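Local coordinates for ABC transporter, substrate binding protein (Agrobacterium tumefaciens, PDB 3C9H) that probably captures a solute in the periplasm and delivers it to an ABC transporter, and binds a magnesium ion in the crystal, at residues L36-S41 with I61-E66; A22-L27 with G53-N58. All blocks are in the same frame, centred on the assembly; numbering follows the deposited sequence.

Contact 1 of 2, residues L36-S41 with I61-E66; sequences LVVYSS and IAVHYE. With MG (magnesium ion), chain C.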
loop_
_atom_site.group_PDB
_atom_site.type_symbol
_atom_site.label_atom_id
_atom_site.label_comp_id
_atom_site.label_asym_id
_atom_site.label_seq_id
_atom_site.Cartn_x
_atom_site.Cartn_y
_atom_site.Cartn_z
ATOM N N LEU A 36 5.373 10.615 19.980
ATOM C CA LEU A 36 4.377 9.981 19.105
ATOM C C LEU A 36 4.887 8.619 18.650
ATOM O O LEU A 36 6.004 8.488 18.123
ATOM C CB LEU A 36 4.130 10.862 17.871
ATOM C CG LEU A 36 3.255 10.278 16.769
ATOM C CD1 LEU A 36 1.757 10.276 17.202
ATOM C CD2 LEU A 36 3.491 11.014 15.476
ATOM N N VAL A 37 4.074 7.600 18.840
ATOM C CA VAL A 37 4.411 6.276 18.379
ATOM C C VAL A 37 3.540 5.949 17.156
ATOM O O VAL A 37 2.316 6.024 17.225
ATOM C CB VAL A 37 4.237 5.209 19.461
ATOM C CG1 VAL A 37 4.527 3.837 18.891
ATOM C CG2 VAL A 37 5.200 5.510 20.668
ATOM N N VAL A 38 4.188 5.569 16.063
ATOM C CA VAL A 38 3.510 5.249 14.790
ATOM C C VAL A 38 3.819 3.808 14.384
ATOM O O VAL A 38 4.986 3.423 14.324
ATOM C CB VAL A 38 3.975 6.245 13.656
ATOM C CG1 VAL A 38 3.316 5.917 12.317
ATOM C CG2 VAL A 38 3.763 7.720 14.081
ATOM N N TYR A 39 2.795 2.987 14.130
ATOM C CA TYR A 39 2.980 1.743 13.366
ATOM C C TYR A 39 2.538 1.974 11.926
ATOM O O TYR A 39 1.367 2.278 11.678
ATOM C CB TYR A 39 2.198 0.564 13.916
ATOM C CG TYR A 39 2.449 0.231 15.372
ATOM C CD1 TYR A 39 3.526 0.766 16.077
ATOM C CD2 TYR A 39 1.573 -0.643 16.047
ATOM C CE1 TYR A 39 3.713 0.436 17.425
ATOM C CE2 TYR A 39 1.738 -0.944 17.350
ATOM C CZ TYR A 39 2.820 -0.419 18.043
ATOM O OH TYR A 39 2.970 -0.756 19.370
ATOM N N SER A 40 3.470 1.832 10.995
ATOM C CA SER A 40 3.240 2.161 9.576
ATOM C C SER A 40 3.897 1.211 8.604
ATOM O O SER A 40 4.951 0.638 8.852
ATOM C CB SER A 40 3.687 3.586 9.310
ATOM O OG SER A 40 3.636 3.935 7.942
ATOM N N SER A 41 3.242 1.001 7.478
ATOM C CA SER A 41 3.808 0.172 6.447
ATOM C C SER A 41 4.527 1.004 5.398
ATOM O O SER A 41 5.097 0.432 4.489
ATOM C CB SER A 41 2.747 -0.701 5.794
ATOM O OG SER A 41 1.814 0.062 5.026
ATOM N N ILE A 61 7.601 17.716 19.622
ATOM C CA ILE A 61 7.182 16.311 19.557
ATOM C C ILE A 61 8.238 15.395 18.973
ATOM O O ILE A 61 8.629 15.570 17.824
ATOM C CB ILE A 61 5.857 16.142 18.745
ATOM C CG1 ILE A 61 4.756 17.053 19.322
ATOM C CG2 ILE A 61 5.417 14.668 18.763
ATOM C CD1 ILE A 61 4.491 16.812 20.819
ATOM N N ALA A 62 8.657 14.400 19.753
ATOM C CA ALA A 62 9.497 13.316 19.273
ATOM C C ALA A 62 8.617 12.321 18.503
ATOM O O ALA A 62 7.426 12.211 18.799
ATOM C CB ALA A 62 10.197 12.616 20.444
ATOM N N VAL A 63 9.193 11.644 17.507
ATOM C CA VAL A 63 8.457 10.653 16.695
ATOM C C VAL A 63 9.183 9.316 16.720
ATOM O O VAL A 63 10.333 9.204 16.307
ATOM C CB VAL A 63 8.274 11.112 15.234
ATOM C CG1 VAL A 63 7.546 10.054 14.409
ATOM C CG2 VAL A 63 7.532 12.436 15.186
ATOM N N HIS A 64 8.487 8.307 17.220
ATOM C CA HIS A 64 8.941 6.938 17.245
ATOM C C HIS A 64 8.215 6.164 16.128
ATOM O O HIS A 64 7.024 5.794 16.251
ATOM C CB HIS A 64 8.636 6.371 18.628
ATOM C CG HIS A 64 9.106 4.972 18.841
ATOM N ND1 HIS A 64 8.668 3.911 18.080
ATOM C CD2 HIS A 64 9.918 4.445 19.781
ATOM C CE1 HIS A 64 9.229 2.798 18.518
ATOM N NE2 HIS A 64 9.981 3.095 19.559
ATOM N N TYR A 65 8.927 5.949 15.026
ATOM C CA TYR A 65 8.340 5.437 13.803
ATOM C C TYR A 65 8.727 3.995 13.609
ATOM O O TYR A 65 9.903 3.697 13.442
ATOM C CB TYR A 65 8.807 6.268 12.585
ATOM C CG TYR A 65 8.098 5.938 11.296
ATOM C CD1 TYR A 65 6.900 6.588 10.943
ATOM C CD2 TYR A 65 8.615 4.978 10.395
ATOM C CE1 TYR A 65 6.248 6.317 9.719
ATOM C CE2 TYR A 65 7.953 4.697 9.181
ATOM C CZ TYR A 65 6.767 5.370 8.859
ATOM O OH TYR A 65 6.101 5.092 7.652
ATOM N N GLU A 66 7.730 3.111 13.620
ATOM C CA GLU A 66 7.928 1.692 13.368
ATOM C C GLU A 66 7.364 1.267 12.019
ATOM O O GLU A 66 6.150 1.280 11.783
ATOM C CB GLU A 66 7.314 0.829 14.491
ATOM C CG GLU A 66 7.719 1.259 15.874
ATOM C CD GLU A 66 7.820 0.102 16.879
ATOM O OE1 GLU A 66 7.844 -1.090 16.476
ATOM O OE2 GLU A 66 7.900 0.406 18.092
HETATM MG MG MG C . 6.328 -1.150 3.425
HETATM O O HOH W 1 7.579 -1.763 5.230
#

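Contact 2 of 2, residues A22-L27 with G53-N58; sequences AVFPAL and GFQKAN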
loop_
_atom_site.group_PDB
_atom_site.type_symbol
_atom_site.label_atom_id
_atom_site.label_comp_id
_atom_site.label_asym_id
_atom_site.label_seq_id
_atom_site.Cartn_x
_atom_site.Cartn_y
_atom_site.Cartn_z
ATOM N N ALA A 22 12.768 3.813 13.785
ATOM C CA ALA A 22 13.506 5.054 13.658
ATOM C C ALA A 22 12.955 6.071 14.646
ATOM O O ALA A 22 11.747 6.365 14.643
ATOM C CB ALA A 22 13.381 5.585 12.216
ATOM N N VAL A 23 13.826 6.630 15.481
ATOM C CA VAL A 23 13.413 7.571 16.513
ATOM C C VAL A 23 13.933 8.985 16.189
ATOM O O VAL A 23 15.138 9.217 16.124
ATOM C CB VAL A 23 13.856 7.123 17.932
ATOM C CG1 VAL A 23 13.408 8.122 18.979
ATOM C CG2 VAL A 23 13.297 5.742 18.275
ATOM N N PHE A 24 13.000 9.910 15.995
ATOM C CA PHE A 24 13.310 11.304 15.657
ATOM C C PHE A 24 13.115 12.219 16.898
ATOM O O PHE A 24 11.986 12.483 17.314
ATOM C CB PHE A 24 12.412 11.784 14.518
ATOM C CG PHE A 24 12.576 11.015 13.236
ATOM C CD1 PHE A 24 13.242 11.567 12.161
ATOM C CD2 PHE A 24 12.007 9.760 13.085
ATOM C CE1 PHE A 24 13.366 10.877 10.991
ATOM C CE2 PHE A 24 12.140 9.067 11.925
ATOM C CZ PHE A 24 12.819 9.612 10.882
ATOM N N PRO A 25 14.209 12.736 17.476
ATOM C CA PRO A 25 14.058 13.627 18.640
ATOM C C PRO A 25 13.321 14.906 18.322
ATOM O O PRO A 25 13.346 15.349 17.174
ATOM C CB PRO A 25 15.503 13.943 19.022
ATOM C CG PRO A 25 16.295 12.848 18.440
ATOM C CD PRO A 25 15.628 12.530 17.140
ATOM N N ALA A 26 12.666 15.484 19.328
ATOM C CA ALA A 26 11.983 16.765 19.183
ATOM C C ALA A 26 12.969 17.796 18.594
ATOM O O ALA A 26 14.120 17.873 19.017
ATOM C CB ALA A 26 11.436 17.234 20.533
ATOM N N LEU A 27 12.526 18.566 17.603
ATOM C CA LEU A 27 13.389 19.590 17.003
ATOM C C LEU A 27 13.776 20.685 17.998
ATOM O O LEU A 27 14.889 21.229 17.937
ATOM C CB LEU A 27 12.701 20.224 15.791
ATOM C CG LEU A 27 12.429 19.314 14.612
ATOM C CD1 LEU A 27 11.966 20.167 13.433
ATOM C CD2 LEU A 27 13.672 18.497 14.257
ATOM N N GLY A 53 8.178 17.215 8.091
ATOM C CA GLY A 53 7.146 18.248 7.975
ATOM C C GLY A 53 6.316 18.380 9.240
ATOM O O GLY A 53 6.076 19.483 9.743
ATOM N N PHE A 54 5.902 17.241 9.767
ATOM C CA PHE A 54 5.181 17.185 11.022
ATOM C C PHE A 54 5.978 17.826 12.152
ATOM O O PHE A 54 5.435 18.616 12.918
ATOM C CB PHE A 54 4.829 15.729 11.365
ATOM C CG PHE A 54 4.163 15.576 12.709
ATOM C CD1 PHE A 54 2.821 15.914 12.866
ATOM C CD2 PHE A 54 4.888 15.140 13.821
ATOM C CE1 PHE A 54 2.203 15.788 14.126
ATOM C CE2 PHE A 54 4.280 15.031 15.076
ATOM C CZ PHE A 54 2.945 15.334 15.219
ATOM N N GLN A 55 7.254 17.465 12.261
ATOM C CA GLN A 55 8.121 17.950 13.331
ATOM C C GLN A 55 8.401 19.456 13.236
ATOM O O GLN A 55 8.395 20.125 14.252
ATOM C CB GLN A 55 9.439 17.178 13.384
ATOM C CG GLN A 55 9.282 15.760 13.911
ATOM C CD GLN A 55 10.547 15.202 14.436
ATOM O OE1 GLN A 55 11.549 15.139 13.725
ATOM N NE2 GLN A 55 10.529 14.787 15.690
ATOM N N LYS A 56 8.622 19.972 12.032
ATOM C CA LYS A 56 8.742 21.427 11.810
ATOM C C LYS A 56 7.486 22.177 12.258
ATOM O O LYS A 56 7.591 23.265 12.823
ATOM C CB LYS A 56 8.986 21.740 10.338
ATOM C CG LYS A 56 10.372 21.410 9.840
ATOM C CD LYS A 56 10.402 21.552 8.350
ATOM C CE LYS A 56 11.692 21.067 7.778
ATOM N NZ LYS A 56 11.589 21.110 6.288
ATOM N N ALA A 57 6.310 21.601 12.001
ATOM C CA ALA A 57 5.037 22.168 12.481
ATOM C C ALA A 57 4.901 22.015 13.998
ATOM O O ALA A 57 4.219 22.800 14.638
ATOM C CB ALA A 57 3.847 21.503 11.769
ATOM N N ASN A 58 5.544 20.995 14.563
ATOM C CA ASN A 58 5.394 20.619 15.972
ATOM C C ASN A 58 6.762 20.354 16.601
ATOM O O ASN A 58 7.127 19.217 16.841
ATOM C CB ASN A 58 4.507 19.379 16.082
ATOM C CG ASN A 58 3.137 19.601 15.501
ATOM O OD1 ASN A 58 2.273 20.175 16.164
ATOM N ND2 ASN A 58 2.929 19.186 14.247
HETATM O O HOH W 2 14.241 14.999 14.744
HETATM O O HOH W 3 9.718 18.001 16.641
#

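Contact 1 of 2, residues L36-S41 with I61-E66
Strands 36-40 and 62-66 run side by side in the same direction, joined by five backbone hydrogen bonds that alternate between A62, H64 and E66 on one strand and L36, V38 and S40 on the other. The shortest, H64 N to L36 O at 2.6 Å, lies nearly along the C=O axis. One face is tightly filled. V38 CG1, anti to the backbone N (chi1 179°), meets the Y65 ring obliquely, 3.9 Å from Y65 CD1. V63 and the Y65 ring pack against helix 44-57, L36 against helix 274-285; beta-branched valine suits a strand facing a helix. This is the first beta-alpha-beta unit of a periplasmic-binding-protein lobe, with helix 44-57 as its crossover. At the buried strand end, S40 OG donates to Y65 OH (2.7 Å); these hydroxyls suit the place, pairing with each other and the L42 backbone. Next, S41 O binds magnesium at 2.3 Å, alongside D43. The opposite face is looser at V37 and H64, partly exposed, V37 CG2 4.1 Å from H64 CB. Beyond them Y39 and E66 lie buried, ring and carboxylate planes turned 57° from each other; Y39 OH hydrogen-bonds to E80, and E66 OE1 forms a salt bridge with R76.

Contact 2 of 2, residues A22-L27 with G53-N58
Q55, on the last turns of helix 44-57, is the buried centre of this otherwise superficial contact, and L27 is its main partner. CG of Q55 is anti to the carbonyl carbon (chi1 -72°) and the chain runs extended beyond it, which carries the amide to the bend where the strand ending at F24 passes into P25 and A26. There NE2 donates to F24 O at 3.2 Å from well above the carbonyl plane, in a bent bond (138° at the hydrogen), and weakly to P25 O. Its strongest partner is I61 O, so this one amide nitrogen serves backbone carbonyls from two parts of the chain. A glutamine suits the place, being long enough to span the gap and offering an acceptor beside its donor: water 2 donates to both OE1 (2.9 Å) and P25 O. Helix 44-57 is the connecting helix of the beta-alpha-beta unit 35-40, 44-57, 62-67, and strand 20-24 runs antiparallel to strand 62-67 beside it. L27 crosses Q55 obliquely, L27 CG 3.9 Å from Q55 CB, with CD1 against the helix backbone, 3.6 Å from K56 N; leucine's two methyls suit a place over the aliphatic part of Q55. F24 contributes mainly its CB, 3.6 Å from Q55 OE1, while its side chain also touches E44 and I51. Water 3 accepts from L27 N and lies within hydrogen-bonding distance of N58 O.

The centres of contacts 1 and 2 lie about 10 Å apart, on the same side of the chain's centre, and their segments alternate in sequence: 22-27, 36-41, 53-58, 61-66. Strand 62-67 is the shared element, paired in parallel with strand 35-40 and antiparallel with strand 20-24; F24 N to V63 O (2.8 Å) and Y65 N to A22 O (2.9 Å) are probable hydrogen bonds of the second pairing. Helix 44-57 connects the two parallel strands, and its Q55 touches V63 as well as the chain after strand 20-24. Contact 1 thus runs from the lobe interior to the magnesium site, whereas contact 2 lies at the surface, where the end of the connecting helix meets the chain leaving the neighbouring strand 20-24.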